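Local coordinates for structural protein (unclassified Rudivirus, PDB 6WQ0) that self-assembles into a helical, filamentous nucleocapsid whose subunits wrap around the viral DNA and keep it in the A-form, at residues N36-P39 and I40-N44; N98-A101 and G102-Y106; Q46-V49 and P50-T53. All blocks are in the same frame, centred on the assembly; numbering follows the deposited sequence.

All three contacts are local, each joining adjoining segments of the chain, so none closes a long loop and none nests in or crosses another. From the N terminus, contact 1 comes first, mostly in the second half of helix 27-48. Contact 3 follows, its centre about 15 Å from that of contact 1; it spans the junction from helix 27-48 into helix 50-64. Contact 2 comes much later, about 33 Å from contact 1 between centres and on the opposite side of the chain's centre; its side chains join helix 94-111 to helices 71-89 and 115-126. All three touch the DNA and the same neighbouring subunit.

Contact 1: N36-P39 and I40-N44; sequences NVAP and IAQGN. With nucleotides of chain A.
Val37, Ala38 and Pro39 hand their carbonyls to the next turn of helix 27-48 through three backbone hydrogen bonds. Ala41 N reaches Val37 O at 3.0 Å, Gln42 N reaches Ala38 O, and Gly43 N reaches Pro39 O. The proline nitrogen has no hydrogen to return to the preceding turn, and the helix is kinked there.

The apolar contacts are modest. Ile40 directs CG1 anti to its carbonyl carbon (chi1 -56°), back along the helix, where Ile40 CD1 lies 4.0 Å from CG of the Pro39 ring and 3.6 Å from Asn36 O. Gln42 likewise leans toward the earlier turn: its CG rests 3.3 Å from Ala38 O, and its extended chain brings the carboxamide near the methyl of Ala38.

Contacts with the nucleic acid come from the side of the helix bearing Val37, Ala41 and Asn44. The amide ND2 of Asn44 donates a hydrogen bond to OP1 of DT148 of chain A at 2.9 Å, appreciably bent (135° at the hydrogen), while OD1 makes a weak hydrogen bond to Gln12 NE2 of a neighbouring subunit. The CB of Asn44 packs against C5' of DA147 of chain A at 3.7 Å. Further back along the helix, Ala41 CB meets C5' of DT148 of chain A at 3.6 Å, and Val37 CG2 lies 3.9 Å from O3' of DT148 of chain A. One amide thus donates to a phosphate oxygen while small apolar groups lie against the sugars, as expected of a coat-protein helix that desolvates the backbone of encapsidated A-form DNA.

Contact 2: N98-A101 and G102-Y106; sequences NMVA and GLKAY
Val100 and Lys104, one turn apart on helix 94-111, illustrate the i to i+4 relation that runs through this regular alpha-helical stretch of the coat protein. The lysine can be followed outward. Its CB sits 3.6 Å from Val100 O, the carbonyl that also accepts the Lys104 backbone N-H at 3.0 Å. With CG anti to its own carbonyl carbon (chi1 -64°), the chain first leans back toward the preceding turn, and Lys104 CG comes to 3.2 Å from Val100 O. CD of Lys104 is 4.0 Å from Val100 O and no nearer than 4.4 Å to Val100 CG1. A bend at chi3 (59°) turns CE, and NZ beyond it, away from this turn, and the chain ends with NZ in a salt bridge to Asp119 of helix 115-126. The Val100 side chain packs on Thr122 and Leu126 of that helix, so both residues tie helix 94-111 to it.

The other side chains serve different partners. Leu103 touches Tyr79 and Lys82 of helix 71-89 and also Tyr106 of a neighbouring subunit. The ring of Tyr106 stacks on Tyr106 of that same subunit, and its hydroxyl is hydrogen-bonded to a DNA phosphate, which places this turn at a meeting of two subunits and the nucleic acid. The backbone N-H of Leu103 bonds to Met99 O at 2.9 Å, and Leu103 CG lies 3.2 Å from Met99 O.

Contact 3: Q46-V49 and P50-T53; sequences QTNV and PKFT. With nucleotides of chain A.
Val49 O takes two backbone hydrogen bonds from the first turn of helix 50-64: Thr53 N approaches at 3.0 Å, nearly in line with the carbonyl, and Phe52 N at 2.9 Å from above the carbonyl plane. Pro50 opens this helix, where its nitrogen needs no partner, and its ring carbon CG lies 3.7 Å from Gln46 O. Thr53 crosses Val49 at about a right angle, methyl CG2 to Val49 CG1 3.7 Å, while its hydroxyl donates to Pro50 O. This is a helix-helix junction in the all-helical coat protein, passing from helix 27-48 to helix 50-64 beside the DNA. The Phe52 ring turns its edge to Asn48 O, 3.2 Å from CD1 and in the ring plane, and one face to the sugar of DT146 of chain A, whose C5' lies 3.5 Å from Phe52 CE1 and toward the rim. The same ring packs on Leu81 and Ala84 of helix 71-89. Lys51 stays extended beyond CG and runs back alongside residues 46-48, CE 3.6 Å from Thr47 O, to hydrogen-bond through NZ with Asn88 OD1. Asn48, hydrogen-bonded through ND2 to Asn44 O, sets its CB 3.8 Å from O3' of DT146 of chain A.

Contact 1: N36-P39 and I40-N44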
loop_
_atom_site.group_PDB
_atom_site.type_symbol
_atom_site.label_atom_id
_atom_site.label_comp_id
_atom_site.label_asym_id
_atom_site.label_seq_id
_atom_site.Cartn_x
_atom_site.Cartn_y
_atom_site.Cartn_z
ATOM N N ASN C 36 33.180 43.498 16.953
ATOM C CA ASN C 36 32.584 44.512 17.816
ATOM C C ASN C 36 33.462 45.751 17.924
ATOM O O ASN C 36 32.948 46.872 17.968
ATOM C CB ASN C 36 32.311 43.922 19.197
ATOM C CG ASN C 36 30.877 43.486 19.367
ATOM O OD1 ASN C 36 29.965 44.301 19.336
ATOM N ND2 ASN C 36 30.670 42.196 19.536
ATOM N N VAL C 37 34.788 45.583 17.968
ATOM C CA VAL C 37 35.669 46.741 18.115
ATOM C C VAL C 37 36.104 47.346 16.785
ATOM O O VAL C 37 36.879 48.309 16.790
ATOM C CB VAL C 37 36.939 46.423 18.933
ATOM C CG1 VAL C 37 36.577 45.912 20.309
ATOM C CG2 VAL C 37 37.825 45.439 18.198
ATOM N N ALA C 38 35.648 46.812 15.653
ATOM C CA ALA C 38 36.057 47.362 14.360
ATOM C C ALA C 38 35.739 48.844 14.171
ATOM O O ALA C 38 36.649 49.594 13.773
ATOM C CB ALA C 38 35.453 46.516 13.238
ATOM N N PRO C 39 34.510 49.336 14.398
ATOM C CA PRO C 39 34.259 50.767 14.142
ATOM C C PRO C 39 35.034 51.707 15.049
ATOM O O PRO C 39 35.499 52.762 14.595
ATOM C CB PRO C 39 32.744 50.895 14.349
ATOM C CG PRO C 39 32.358 49.727 15.142
ATOM C CD PRO C 39 33.258 48.630 14.721
ATOM N N ILE C 40 35.199 51.350 16.320
ATOM C CA ILE C 40 35.952 52.192 17.243
ATOM C C ILE C 40 37.420 52.238 16.838
ATOM O O ILE C 40 38.070 53.287 16.912
ATOM C CB ILE C 40 35.765 51.690 18.688
ATOM C CG1 ILE C 40 34.278 51.634 19.037
ATOM C CG2 ILE C 40 36.488 52.585 19.671
ATOM C CD1 ILE C 40 33.665 50.268 18.892
ATOM N N ALA C 41 37.958 51.104 16.390
ATOM C CA ALA C 41 39.339 51.056 15.927
ATOM C C ALA C 41 39.537 51.905 14.680
ATOM O O ALA C 41 40.534 52.631 14.569
ATOM C CB ALA C 41 39.744 49.612 15.655
ATOM N N GLN C 42 38.605 51.817 13.723
ATOM C CA GLN C 42 38.667 52.683 12.550
ATOM C C GLN C 42 38.643 54.150 12.949
ATOM O O GLN C 42 39.381 54.966 12.385
ATOM C CB GLN C 42 37.509 52.385 11.604
ATOM C CG GLN C 42 37.552 51.029 10.961
ATOM C CD GLN C 42 36.244 50.681 10.300
ATOM O OE1 GLN C 42 35.381 51.534 10.127
ATOM N NE2 GLN C 42 36.083 49.419 9.936
ATOM N N GLY C 43 37.803 54.501 13.924
ATOM C CA GLY C 43 37.722 55.887 14.350
ATOM C C GLY C 43 38.986 56.385 15.025
ATOM O O GLY C 43 39.405 57.523 14.809
ATOM N N ASN C 44 39.612 55.546 15.849
ATOM C CA ASN C 44 40.869 55.943 16.479
ATOM C C ASN C 44 41.973 56.107 15.445
ATOM O O ASN C 44 42.770 57.054 15.515
ATOM C CB ASN C 44 41.282 54.919 17.536
ATOM C CG ASN C 44 40.371 54.919 18.737
ATOM O OD1 ASN C 44 39.915 55.963 19.182
ATOM N ND2 ASN C 44 40.097 53.742 19.266
ATOM P P DA A 147 46.591 54.778 18.219
ATOM O OP1 DA A 147 45.524 55.635 18.744
ATOM O OP2 DA A 147 47.591 54.201 19.123
ATOM O "O5'" DA A 147 45.914 53.564 17.446
ATOM C "C5'" DA A 147 44.698 53.747 16.773
ATOM C "C4'" DA A 147 44.251 52.470 16.096
ATOM O "O4'" DA A 147 45.267 52.007 15.180
ATOM C "C3'" DA A 147 44.060 51.285 17.003
ATOM O "O3'" DA A 147 42.848 51.381 17.708
ATOM C "C2'" DA A 147 44.029 50.168 15.976
ATOM C "C1'" DA A 147 45.180 50.593 15.073
ATOM N N9 DA A 147 46.454 50.004 15.470
ATOM C C8 DA A 147 47.489 50.626 16.094
ATOM N N7 DA A 147 48.502 49.842 16.344
ATOM C C5 DA A 147 48.103 48.621 15.853
ATOM C C6 DA A 147 48.729 47.370 15.825
ATOM N N6 DA A 147 49.951 47.153 16.308
ATOM N N1 DA A 147 48.057 46.348 15.262
ATOM C C2 DA A 147 46.836 46.572 14.778
ATOM N N3 DA A 147 46.141 47.702 14.761
ATOM C C4 DA A 147 46.841 48.698 15.316
ATOM P P DT A 148 42.735 50.782 19.190
ATOM O OP1 DT A 148 41.395 51.137 19.668
ATOM O OP2 DT A 148 43.915 51.215 19.951
ATOM O "O5'" DT A 148 42.808 49.199 18.991
ATOM C "C5'" DT A 148 41.726 48.516 18.392
ATOM C "C4'" DT A 148 42.050 47.057 18.113
ATOM O "O4'" DT A 148 43.256 46.935 17.327
ATOM C "C3'" DT A 148 42.359 46.205 19.313
ATOM O "O3'" DT A 148 41.187 45.898 20.034
ATOM C "C2'" DT A 148 42.922 44.982 18.612
ATOM C "C1'" DT A 148 43.792 45.633 17.538
ATOM N N1 DT A 148 45.205 45.745 17.952
ATOM C C2 DT A 148 45.992 44.619 17.969
ATOM O O2 DT A 148 45.597 43.520 17.649
ATOM N N3 DT A 148 47.266 44.825 18.386
ATOM C C4 DT A 148 47.823 46.010 18.787
ATOM O O4 DT A 148 48.989 46.092 19.141
ATOM C C5 DT A 148 46.947 47.146 18.747
ATOM C C7 DT A 148 47.444 48.491 19.163
ATOM C C6 DT A 148 45.695 46.962 18.342
#

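Contact 2: N98-A101 and G102-Y106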
loop_
_atom_site.group_PDB
_atom_site.type_symbol
_atom_site.label_atom_id
_atom_site.label_comp_id
_atom_site.label_asym_id
_atom_site.label_seq_id
_atom_site.Cartn_x
_atom_site.Cartn_y
_atom_site.Cartn_z
ATOM N N ASN C 98 60.707 70.122 28.085
ATOM C CA ASN C 98 61.488 69.126 28.813
ATOM C C ASN C 98 61.632 67.842 28.008
ATOM O O ASN C 98 62.730 67.282 27.897
ATOM C CB ASN C 98 60.840 68.832 30.164
ATOM C CG ASN C 98 60.885 70.012 31.103
ATOM O OD1 ASN C 98 61.579 70.992 30.852
ATOM N ND2 ASN C 98 60.140 69.923 32.195
ATOM N N MET C 99 60.529 67.357 27.437
ATOM C CA MET C 99 60.604 66.112 26.683
ATOM C C MET C 99 61.417 66.259 25.406
ATOM O O MET C 99 62.110 65.318 25.017
ATOM C CB MET C 99 59.213 65.578 26.364
ATOM C CG MET C 99 58.575 64.863 27.532
ATOM S SD MET C 99 57.306 63.709 27.014
ATOM C CE MET C 99 58.336 62.407 26.350
ATOM N N VAL C 100 61.373 67.419 24.753
ATOM C CA VAL C 100 62.176 67.607 23.548
ATOM C C VAL C 100 63.661 67.622 23.890
ATOM O O VAL C 100 64.478 67.011 23.189
ATOM C CB VAL C 100 61.739 68.885 22.810
ATOM C CG1 VAL C 100 62.802 69.333 21.832
ATOM C CG2 VAL C 100 60.435 68.643 22.087
ATOM N N ALA C 101 64.037 68.306 24.973
ATOM C CA ALA C 101 65.434 68.286 25.398
ATOM C C ALA C 101 65.889 66.872 25.749
ATOM O O ALA C 101 66.990 66.449 25.369
ATOM C CB ALA C 101 65.634 69.226 26.585
ATOM N N GLY C 102 65.051 66.125 26.471
ATOM C CA GLY C 102 65.410 64.761 26.824
ATOM C C GLY C 102 65.530 63.843 25.623
ATOM O O GLY C 102 66.401 62.973 25.582
ATOM N N LEU C 103 64.670 64.033 24.624
ATOM C CA LEU C 103 64.744 63.223 23.414
ATOM C C LEU C 103 65.994 63.538 22.608
ATOM O O LEU C 103 66.620 62.631 22.044
ATOM C CB LEU C 103 63.497 63.445 22.568
ATOM C CG LEU C 103 62.232 62.788 23.101
ATOM C CD1 LEU C 103 61.064 63.085 22.188
ATOM C CD2 LEU C 103 62.451 61.302 23.248
ATOM N N LYS C 104 66.367 64.816 22.523
ATOM C CA LYS C 104 67.609 65.156 21.842
ATOM C C LYS C 104 68.804 64.538 22.550
ATOM O O LYS C 104 69.692 63.976 21.901
ATOM C CB LYS C 104 67.768 66.670 21.738
ATOM C CG LYS C 104 66.709 67.336 20.895
ATOM C CD LYS C 104 67.041 68.781 20.608
ATOM C CE LYS C 104 68.356 68.895 19.877
ATOM N NZ LYS C 104 68.655 70.309 19.538
ATOM N N ALA C 105 68.847 64.631 23.882
ATOM C CA ALA C 105 69.916 63.971 24.628
ATOM C C ALA C 105 69.956 62.481 24.320
ATOM O O ALA C 105 71.019 61.919 24.032
ATOM C CB ALA C 105 69.733 64.203 26.125
ATOM N N TYR C 106 68.791 61.831 24.365
ATOM C CA TYR C 106 68.684 60.408 24.059
ATOM C C TYR C 106 69.307 60.078 22.711
ATOM O O TYR C 106 70.183 59.212 22.616
ATOM C CB TYR C 106 67.208 60.009 24.084
ATOM C CG TYR C 106 66.889 58.574 23.732
ATOM C CD1 TYR C 106 67.760 57.545 24.043
ATOM C CD2 TYR C 106 65.692 58.252 23.116
ATOM C CE1 TYR C 106 67.456 56.242 23.729
ATOM C CE2 TYR C 106 65.379 56.954 22.801
ATOM C CZ TYR C 106 66.262 55.953 23.108
ATOM O OH TYR C 106 65.947 54.657 22.790
#

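Contact 3: Q46-V49 and P50-T53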
loop_
_atom_site.group_PDB
_atom_site.type_symbol
_atom_site.label_atom_id
_atom_site.label_comp_id
_atom_site.label_asym_id
_atom_site.label_seq_id
_atom_site.Cartn_x
_atom_site.Cartn_y
_atom_site.Cartn_z
ATOM N N GLN C 46 41.578 56.909 12.243
ATOM C CA GLN C 46 41.299 58.133 11.499
ATOM C C GLN C 46 41.590 59.376 12.319
ATOM O O GLN C 46 41.969 60.409 11.763
ATOM C CB GLN C 46 39.846 58.153 11.047
ATOM C CG GLN C 46 39.497 57.153 9.979
ATOM C CD GLN C 46 38.005 57.010 9.809
ATOM O OE1 GLN C 46 37.228 57.593 10.560
ATOM N NE2 GLN C 46 37.594 56.228 8.824
ATOM N N THR C 47 41.402 59.305 13.633
ATOM C CA THR C 47 41.654 60.469 14.468
ATOM C C THR C 47 43.145 60.738 14.608
ATOM O O THR C 47 43.568 61.897 14.633
ATOM C CB THR C 47 41.000 60.268 15.836
ATOM O OG1 THR C 47 39.579 60.218 15.680
ATOM C CG2 THR C 47 41.351 61.391 16.790
ATOM N N ASN C 48 43.964 59.689 14.669
ATOM C CA ASN C 48 45.348 59.880 15.089
ATOM C C ASN C 48 46.394 59.822 13.983
ATOM O O ASN C 48 47.388 60.540 14.076
ATOM C CB ASN C 48 45.712 58.854 16.164
ATOM C CG ASN C 48 45.040 59.143 17.473
ATOM O OD1 ASN C 48 45.346 60.134 18.128
ATOM N ND2 ASN C 48 44.111 58.284 17.866
ATOM N N VAL C 49 46.229 58.996 12.957
ATOM C CA VAL C 49 47.329 58.744 12.022
ATOM C C VAL C 49 47.686 59.940 11.131
ATOM O O VAL C 49 48.875 60.108 10.812
ATOM C CB VAL C 49 47.031 57.493 11.179
ATOM C CG1 VAL C 49 48.158 57.206 10.210
ATOM C CG2 VAL C 49 46.834 56.308 12.092
ATOM N N PRO C 50 46.738 60.793 10.698
ATOM C CA PRO C 50 47.133 61.949 9.867
ATOM C C PRO C 50 48.241 62.817 10.452
ATOM O O PRO C 50 49.120 63.283 9.709
ATOM C CB PRO C 50 45.821 62.727 9.738
ATOM C CG PRO C 50 44.786 61.708 9.797
ATOM C CD PRO C 50 45.272 60.629 10.705
ATOM N N LYS C 51 48.225 63.040 11.768
ATOM C CA LYS C 51 49.242 63.858 12.416
ATOM C C LYS C 51 50.633 63.265 12.287
ATOM O O LYS C 51 51.620 63.983 12.467
ATOM C CB LYS C 51 48.914 64.037 13.896
ATOM C CG LYS C 51 47.473 64.380 14.185
ATOM C CD LYS C 51 47.186 64.293 15.670
ATOM C CE LYS C 51 45.712 64.482 15.943
ATOM N NZ LYS C 51 45.349 64.127 17.334
ATOM N N PHE C 52 50.736 61.973 12.001
ATOM C CA PHE C 52 52.019 61.309 11.857
ATOM C C PHE C 52 52.410 61.090 10.405
ATOM O O PHE C 52 53.599 61.149 10.080
ATOM C CB PHE C 52 51.995 59.974 12.609
ATOM C CG PHE C 52 51.765 60.124 14.087
ATOM C CD1 PHE C 52 50.486 60.162 14.601
ATOM C CD2 PHE C 52 52.828 60.245 14.958
ATOM C CE1 PHE C 52 50.274 60.316 15.949
ATOM C CE2 PHE C 52 52.617 60.394 16.304
ATOM C CZ PHE C 52 51.340 60.429 16.799
ATOM N N THR C 53 51.436 60.879 9.518
ATOM C CA THR C 53 51.743 60.866 8.090
ATOM C C THR C 53 52.282 62.217 7.630
ATOM O O THR C 53 53.233 62.285 6.835
ATOM C CB THR C 53 50.502 60.490 7.290
ATOM O OG1 THR C 53 49.468 61.444 7.546
ATOM C CG2 THR C 53 50.009 59.123 7.686
ATOM P P DT A 146 52.031 56.699 18.857
ATOM O OP1 DT A 146 51.329 57.765 19.588
ATOM O OP2 DT A 146 52.620 55.580 19.602
ATOM O "O5'" DT A 146 51.061 56.067 17.752
ATOM C "C5'" DT A 146 50.276 56.902 16.911
ATOM C "C4'" DT A 146 49.445 56.090 15.927
ATOM O "O4'" DT A 146 50.305 55.342 15.035
ATOM C "C3'" DT A 146 48.570 55.020 16.529
ATOM O "O3'" DT A 146 47.390 55.577 17.080
ATOM C "C2'" DT A 146 48.266 54.173 15.300
ATOM C "C1'" DT A 146 49.608 54.188 14.572
ATOM N N1 DT A 146 50.435 52.973 14.837
ATOM C C2 DT A 146 50.205 51.814 14.116
ATOM O O2 DT A 146 49.358 51.717 13.254
ATOM N N3 DT A 146 51.011 50.767 14.449
ATOM C C4 DT A 146 51.993 50.755 15.410
ATOM O O4 DT A 146 52.669 49.761 15.639
ATOM C C5 DT A 146 52.176 51.994 16.125
ATOM C C7 DT A 146 53.219 52.103 17.193
ATOM C C6 DT A 146 51.397 53.025 15.807
#